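PDB 4BGV: malate dehydrogenase from Picrophilus torridus, which probably catalyses the reversible, NAD-dependent oxidation of malate to oxaloacetate, a step of the tricarboxylic acid cycle. Local coordinates for residues A[251-256]-A[278-283]; A[257-262]-A[274-279]; A[79-84]-A[122-127]. All coordinates share one frame; numbering follows the deposited sequence. Where two conformers were deposited one is given.

Contact 1: A[251-256]-A[278-283]; sequences RVIPCA and IKIGKN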
# COMPACT_ATOMS: atom_id res chain seq x y z
N ARG A 251 16.64 8.17 -3.81
CA ARG A 251 15.78 9.27 -4.26
C ARG A 251 16.66 10.46 -4.60
O ARG A 251 17.72 10.67 -3.98
CB ARG A 251 14.82 9.71 -3.14
CG ARG A 251 13.80 8.65 -2.67
CD ARG A 251 12.83 8.23 -3.78
NE ARG A 251 12.28 9.36 -4.52
CZ ARG A 251 11.18 10.01 -4.18
NH1 ARG A 251 10.50 9.67 -3.09
NH2 ARG A 251 10.77 11.03 -4.93
N VAL A 252 16.21 11.26 -5.56
CA VAL A 252 16.87 12.51 -5.91
C VAL A 252 15.91 13.64 -5.60
O VAL A 252 14.94 13.87 -6.33
CB VAL A 252 17.32 12.54 -7.39
CG1 VAL A 252 17.93 13.91 -7.73
CG2 VAL A 252 18.32 11.42 -7.66
N ILE A 253 16.18 14.31 -4.50
CA ILE A 253 15.32 15.36 -3.94
C ILE A 253 16.20 16.50 -3.45
O ILE A 253 17.27 16.26 -2.87
CB ILE A 253 14.51 14.81 -2.74
CG1 ILE A 253 13.64 13.61 -3.15
CG2 ILE A 253 13.62 15.90 -2.10
CD1 ILE A 253 13.04 12.87 -1.94
N PRO A 254 15.78 17.76 -3.68
CA PRO A 254 16.56 18.87 -3.12
C PRO A 254 16.45 18.90 -1.60
O PRO A 254 15.35 18.89 -1.06
CB PRO A 254 15.88 20.12 -3.71
CG PRO A 254 15.03 19.61 -4.83
CD PRO A 254 14.63 18.22 -4.47
N CYS A 255 17.60 18.93 -0.94
CA CYS A 255 17.65 19.00 0.53
C CYS A 255 18.80 19.91 0.91
O CYS A 255 19.71 20.12 0.11
CB CYS A 255 17.94 17.62 1.13
SG CYS A 255 16.80 16.32 0.62
N ALA A 256 18.79 20.41 2.13
CA ALA A 256 19.92 21.18 2.62
C ALA A 256 21.09 20.22 2.80
O ALA A 256 20.99 19.21 3.51
CB ALA A 256 19.58 21.88 3.92
N ILE A 278 20.11 16.31 -4.29
CA ILE A 278 21.01 15.26 -3.81
C ILE A 278 20.43 13.86 -4.05
O ILE A 278 19.21 13.69 -4.10
CB ILE A 278 21.34 15.42 -2.31
CG1 ILE A 278 20.07 15.39 -1.45
CG2 ILE A 278 22.17 16.70 -2.06
CD1 ILE A 278 20.36 15.21 0.04
N LYS A 279 21.31 12.87 -4.21
CA LYS A 279 20.90 11.47 -4.17
C LYS A 279 21.00 11.00 -2.72
O LYS A 279 22.05 11.11 -2.10
CB LYS A 279 21.83 10.60 -5.05
CG LYS A 279 21.37 9.13 -5.12
CD LYS A 279 22.44 8.19 -5.71
CE LYS A 279 22.91 8.65 -7.07
NZ LYS A 279 23.74 7.60 -7.76
N ILE A 280 19.89 10.50 -2.18
CA ILE A 280 19.81 10.11 -0.77
C ILE A 280 19.88 8.60 -0.62
O ILE A 280 19.01 7.89 -1.12
CB ILE A 280 18.50 10.60 -0.14
CG1 ILE A 280 18.32 12.10 -0.35
CG2 ILE A 280 18.47 10.26 1.37
CD1 ILE A 280 16.97 12.61 0.10
N GLY A 281 20.91 8.11 0.05
CA GLY A 281 21.06 6.67 0.21
C GLY A 281 21.44 6.28 1.62
O GLY A 281 21.39 7.12 2.54
N LYS A 282 21.85 5.02 1.80
CA LYS A 282 22.18 4.50 3.13
C LYS A 282 23.33 5.25 3.80
O LYS A 282 23.48 5.20 5.02
CB LYS A 282 22.47 3.00 3.09
CG LYS A 282 23.52 2.58 2.07
CD LYS A 282 23.76 1.07 2.12
CE LYS A 282 24.53 0.58 0.90
NZ LYS A 282 25.84 1.28 0.74
N ASN A 283 24.15 5.94 3.00
CA ASN A 283 25.27 6.69 3.58
C ASN A 283 24.95 8.17 3.81
O ASN A 283 25.83 8.94 4.20
CB ASN A 283 26.53 6.56 2.71
CG ASN A 283 27.02 5.13 2.56
OD1 ASN A 283 27.34 4.70 1.45
ND2 ASN A 283 27.07 4.40 3.66
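Arg251 meets Ile280 through its backbone, in the antiparallel sheet of the C-terminal alpha/beta domain: the amide of Ile280 gives a hydrogen bond to the carbonyl of Arg251, 2.8 Å from Ile280 N to Arg251 O. The guanidinium of Arg251 leads away from strand 272-281, over the CD1 methyl of Ile253, and forms a salt bridge with Asp171 of the second subunit. Val252 comes next, in a non-hydrogen-bonded pair with Lys279; here the CA-H of Val252 points at the carbonyl of Ile278, with 3.2 Å between Val252 CA and Ile278 O. On this face Val252 and Lys279 both pack on Val167 of the second subunit, where the ammonium of Lys279 bonds to main-chain oxygens of Leu165 and Asn166. Ile253 and Ile278 form a hydrogen-bonded pair, joined both ways. The amide of Ile253 lies in the plane of the carbonyl it approaches (Ile253 N to Ile278 O, 3.1 Å), whereas that of Ile278 sits 55° out of the plane of its acceptor, Ile253 O. Past the proline, Cys255 turns toward the partner strand. Its CB lies 3.6 Å from Ile278 CD1, and its sulfur touches two methyls, 3.8 Å from both Ile278 CD1 and Ile280 CD1. Ile278 reaches it because CG1 stands between backbone N and carbonyl carbon (chi1 59°), which also brings CG1 against Ile253 O. An alanine at Ile278 would probably open a gap beside Cys255, leaving the thiol with Ile280 alone of these two neighbours. The short segments, inclined at 127°, thus pack Cys255 and Ile280 against helix 232-246 and Ile278 against strand 284-288, while Arg251, the Lys279 ammonium and the backbone N and O of Val252 find polar partners across the subunit interface.

Contact 2: A[257-262]-A[274-279]; sequences AYITGE and IGVPIK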
# COMPACT_ATOMS: atom_id res chain seq x y z
N ALA A 257 22.19 20.49 2.12
CA ALA A 257 23.34 19.60 2.20
C ALA A 257 24.63 20.39 2.27
O ALA A 257 24.69 21.53 1.82
CB ALA A 257 23.36 18.64 1.00
N TYR A 258 25.67 19.75 2.81
CA TYR A 258 26.95 20.39 3.01
C TYR A 258 27.72 20.51 1.70
O TYR A 258 27.96 19.51 1.03
CB TYR A 258 27.76 19.55 4.00
CG TYR A 258 28.98 20.22 4.56
CD1 TYR A 258 28.87 21.34 5.39
CD2 TYR A 258 30.25 19.72 4.31
CE1 TYR A 258 29.99 21.94 5.94
CE2 TYR A 258 31.37 20.31 4.87
CZ TYR A 258 31.23 21.43 5.67
OH TYR A 258 32.34 22.02 6.21
N ILE A 259 28.10 21.74 1.35
CA ILE A 259 28.77 22.03 0.07
C ILE A 259 30.27 22.22 0.28
O ILE A 259 30.68 23.09 1.06
CB ILE A 259 28.19 23.32 -0.56
CG1 ILE A 259 26.66 23.28 -0.55
CG2 ILE A 259 28.75 23.54 -1.98
CD1 ILE A 259 26.04 22.18 -1.44
N THR A 260 31.08 21.41 -0.40
CA THR A 260 32.54 21.53 -0.33
C THR A 260 33.19 21.14 -1.63
O THR A 260 32.53 20.66 -2.54
CB THR A 260 33.17 20.58 0.71
OG1 THR A 260 32.75 19.23 0.44
CG2 THR A 260 32.79 20.97 2.09
N GLY A 261 34.51 21.34 -1.71
CA GLY A 261 35.30 20.87 -2.83
C GLY A 261 34.80 21.42 -4.14
O GLY A 261 34.52 22.62 -4.25
N GLU A 262 34.65 20.56 -5.14
CA GLU A 262 34.31 21.03 -6.47
C GLU A 262 32.90 21.61 -6.53
O GLU A 262 32.63 22.47 -7.35
CB GLU A 262 34.50 19.93 -7.52
CG GLU A 262 34.99 20.44 -8.86
CD GLU A 262 36.46 20.89 -8.85
OE1 GLU A 262 37.07 20.99 -7.76
OE2 GLU A 262 37.01 21.13 -9.94
N ILE A 274 23.22 24.17 2.22
CA ILE A 274 22.22 24.90 1.45
C ILE A 274 21.44 23.91 0.58
O ILE A 274 21.93 22.82 0.28
CB ILE A 274 22.88 26.04 0.60
CG1 ILE A 274 21.84 27.06 0.11
CG2 ILE A 274 23.72 25.47 -0.54
CD1 ILE A 274 22.46 28.41 -0.32
N GLY A 275 20.22 24.27 0.18
CA GLY A 275 19.36 23.36 -0.57
C GLY A 275 19.79 23.10 -2.01
O GLY A 275 19.74 24.00 -2.86
N VAL A 276 20.20 21.87 -2.29
CA VAL A 276 20.66 21.48 -3.63
C VAL A 276 20.13 20.07 -3.93
O VAL A 276 19.78 19.33 -3.01
CB VAL A 276 22.21 21.51 -3.75
CG1 VAL A 276 22.78 22.93 -3.51
CG2 VAL A 276 22.85 20.51 -2.79
N PRO A 277 20.06 19.69 -5.22
CA PRO A 277 19.58 18.34 -5.52
C PRO A 277 20.58 17.27 -5.08
O PRO A 277 21.76 17.34 -5.45
CB PRO A 277 19.48 18.31 -7.06
CG PRO A 277 19.73 19.68 -7.53
CD PRO A 277 20.43 20.44 -6.44
N ILE A 278 20.11 16.31 -4.29
CA ILE A 278 21.01 15.26 -3.81
C ILE A 278 20.43 13.86 -4.05
O ILE A 278 19.21 13.69 -4.10
CB ILE A 278 21.34 15.42 -2.31
CG1 ILE A 278 20.07 15.39 -1.45
CG2 ILE A 278 22.17 16.70 -2.06
CD1 ILE A 278 20.36 15.21 0.04
N LYS A 279 21.31 12.87 -4.21
CA LYS A 279 20.90 11.47 -4.17
C LYS A 279 21.00 11.00 -2.72
O LYS A 279 22.05 11.11 -2.10
CB LYS A 279 21.83 10.60 -5.05
CG LYS A 279 21.37 9.13 -5.12
CD LYS A 279 22.44 8.19 -5.71
CE LYS A 279 22.91 8.65 -7.07
NZ LYS A 279 23.74 7.60 -7.76
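Ile259 lies across Ile274 and points its tip at Val276, and these three side chains carry one end of the apolar contact. The CG1 methylene of Ile259 passes obliquely over the CG2 methyl of Ile274, with 3.7 Å between Ile259 CG1 and Ile274 CG2. Ile274 offers only that branch: its CG1 is anti to the backbone N (chi1 -163°), which carries the rest of the chain away from 257-262 toward Trp301, Val305 and Val308 of helix 295-321. Ile259 is bent at its second torsion, and its end methyl comes tip to tip against the fork of Val276, 3.8 Å from Ile259 CD1 to Val276 CG2 and 3.9 Å to Val276 CG1. Trp301 of the long C-terminal helix touches Val276 as well as Ile274. Ala257 has a shorter reach, and its methyl meets a different neighbour, the CG2 branch of Ile278, at 3.8 Å from Ala257 CB. At the backbone, Ala257 and Ile274 form an antiparallel hydrogen-bonded pair. Both bonds measure 3.0 Å, Ala257 N to Ile274 O and Ile274 N to Ala257 O. The first donor lies 52° out of the plane of its carbonyl. From this pair the short segments diverge almost at right angles (94°), and strand 272-281, which lies between 251-259 and 284-288 in the C-terminal domain, curls so that Val276 and Ile278 still face 257-262. Two amide bonds therefore fix the register at one point, while branched aliphatic groups fill the angle between the strands; apart from that backbone pair, cohesion here rests on shape and exclusion of water.

Contact 3: A[79-84]-A[122-127]; sequences IVVTAG and VVTNPA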
# COMPACT_ATOMS: atom_id res chain seq x y z
N ILE A 79 18.07 9.71 12.78
CA ILE A 79 17.44 10.54 13.79
C ILE A 79 16.83 11.76 13.10
O ILE A 79 17.51 12.45 12.33
CB ILE A 79 18.47 11.03 14.82
CG1 ILE A 79 19.11 9.82 15.51
CG2 ILE A 79 17.84 12.00 15.85
CD1 ILE A 79 20.25 10.18 16.46
N VAL A 80 15.56 12.02 13.37
CA VAL A 80 14.85 13.15 12.79
C VAL A 80 14.73 14.23 13.87
O VAL A 80 14.15 13.99 14.94
CB VAL A 80 13.42 12.73 12.35
CG1 VAL A 80 12.71 13.89 11.69
CG2 VAL A 80 13.49 11.53 11.41
N VAL A 81 15.29 15.41 13.60
CA VAL A 81 15.26 16.48 14.59
C VAL A 81 14.12 17.47 14.30
O VAL A 81 14.19 18.24 13.34
CB VAL A 81 16.62 17.22 14.64
CG1 VAL A 81 16.61 18.34 15.70
CG2 VAL A 81 17.74 16.23 14.93
N THR A 82 13.08 17.45 15.14
CA THR A 82 11.96 18.37 14.97
C THR A 82 11.77 19.22 16.21
O THR A 82 10.73 19.84 16.39
CB THR A 82 10.62 17.64 14.72
OG1 THR A 82 10.14 17.07 15.94
CG2 THR A 82 10.79 16.54 13.70
N ALA A 83 12.77 19.23 17.08
CA ALA A 83 12.71 20.00 18.30
C ALA A 83 12.94 21.47 17.94
O ALA A 83 13.56 21.77 16.93
CB ALA A 83 13.77 19.52 19.28
N GLY A 84 12.43 22.38 18.74
CA GLY A 84 12.60 23.78 18.42
C GLY A 84 11.30 24.54 18.55
O GLY A 84 10.23 23.94 18.66
N VAL A 122 17.34 16.90 9.59
CA VAL A 122 17.02 18.07 10.41
C VAL A 122 15.83 18.82 9.82
O VAL A 122 15.84 19.14 8.64
CB VAL A 122 18.24 19.02 10.53
CG1 VAL A 122 17.93 20.19 11.45
CG2 VAL A 122 19.45 18.24 11.04
N VAL A 123 14.83 19.08 10.65
CA VAL A 123 13.56 19.67 10.20
C VAL A 123 13.37 21.10 10.70
O VAL A 123 12.79 21.94 10.01
CB VAL A 123 12.38 18.83 10.70
CG1 VAL A 123 11.02 19.53 10.43
CG2 VAL A 123 12.43 17.42 10.10
N THR A 124 13.83 21.36 11.91
CA THR A 124 13.73 22.69 12.53
C THR A 124 14.13 23.82 11.55
O THR A 124 15.22 23.80 10.98
CB THR A 124 14.62 22.74 13.80
OG1 THR A 124 14.35 21.59 14.62
CG2 THR A 124 14.36 24.01 14.60
N ASN A 125 13.24 24.79 11.36
CA ASN A 125 13.44 25.85 10.35
C ASN A 125 14.24 27.05 10.89
O ASN A 125 14.08 27.44 12.04
CB ASN A 125 12.08 26.29 9.79
CG ASN A 125 12.18 27.46 8.81
OD1 ASN A 125 12.45 27.28 7.62
ND2 ASN A 125 11.94 28.67 9.32
N PRO A 126 15.14 27.63 10.07
CA PRO A 126 15.52 27.20 8.72
C PRO A 126 16.47 26.02 8.79
O PRO A 126 17.51 26.09 9.45
CB PRO A 126 16.23 28.42 8.15
CG PRO A 126 16.84 29.08 9.35
CD PRO A 126 15.86 28.85 10.48
N ALA A 127 16.12 24.94 8.09
CA ALA A 127 16.81 23.68 8.27
C ALA A 127 18.23 23.68 7.70
O ALA A 127 19.05 22.86 8.11
CB ALA A 127 15.98 22.52 7.69
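Val122 is paired in parallel with Val81, side chains on the same face, at the point where two neighbouring strands of the NAD-binding domain run out. Val123 follows, and its amide gives the firm bond of the contact, 2.9 Å from Val123 N to Val81 O, lying in the carbonyl plane. Its side chain turns to 79-84: CG2, anti to the carbonyl carbon, crosses Val80 CG1 at 3.9 Å and runs alongside the methyl of Thr82, whose hydroxyl is bonded to the carbonyl of Ile8. Thr124 adds a second, weak bond to the same acceptor, 3.5 Å from Thr124 N to Val81 O. With OG1 anti to the carbonyl carbon (chi1 -49°), the hydroxyl of Thr124 is directed at the carbonyl of Ala83; the modelled separation of 2.4 Å between Thr124 OG1 and Ala83 O is very short, so its exact value is doubtful. Thr124 CG2 lies 4.2 Å from the CA of Gly84, which has no side chain to intrude. Asn125 then turns off to touch the proton acceptor His180 (assigned by similarity), and the cis peptide before Pro126 leads into helix 127-138. The contact thus joins the C-terminal ends of two adjacent inner strands of a Rossmann-type sheet by backbone bonds to Val81 O and by side-chain packing, and probably holds residues 123-125 where NAD and substrate are expected to bind.

How the contacts relate
Contacts 1 and 2 are successive parts of one twisted pair of neighbouring antiparallel strands, 251-259 and 272-281, with centres about 10 Å apart; they share Ile278 and Lys279 and are joined by a probable hydrogen bond of 3.0 Å from Val276 N to Cys255 O. Contact 3 belongs to the NAD-binding domain, its centre about 17 Å from that of contact 1 and 18 Å from that of contact 2. It approaches contact 1 to about 4 Å between nearest atoms without touching. His180, the probable proton acceptor, is touched by Asn125 of contact 3, while the side chains of Cys255 and Ile274 are about 10 and 11 Å from that of His180. Contacts 1 and 2, unlike contact 3, also meet the second subunit.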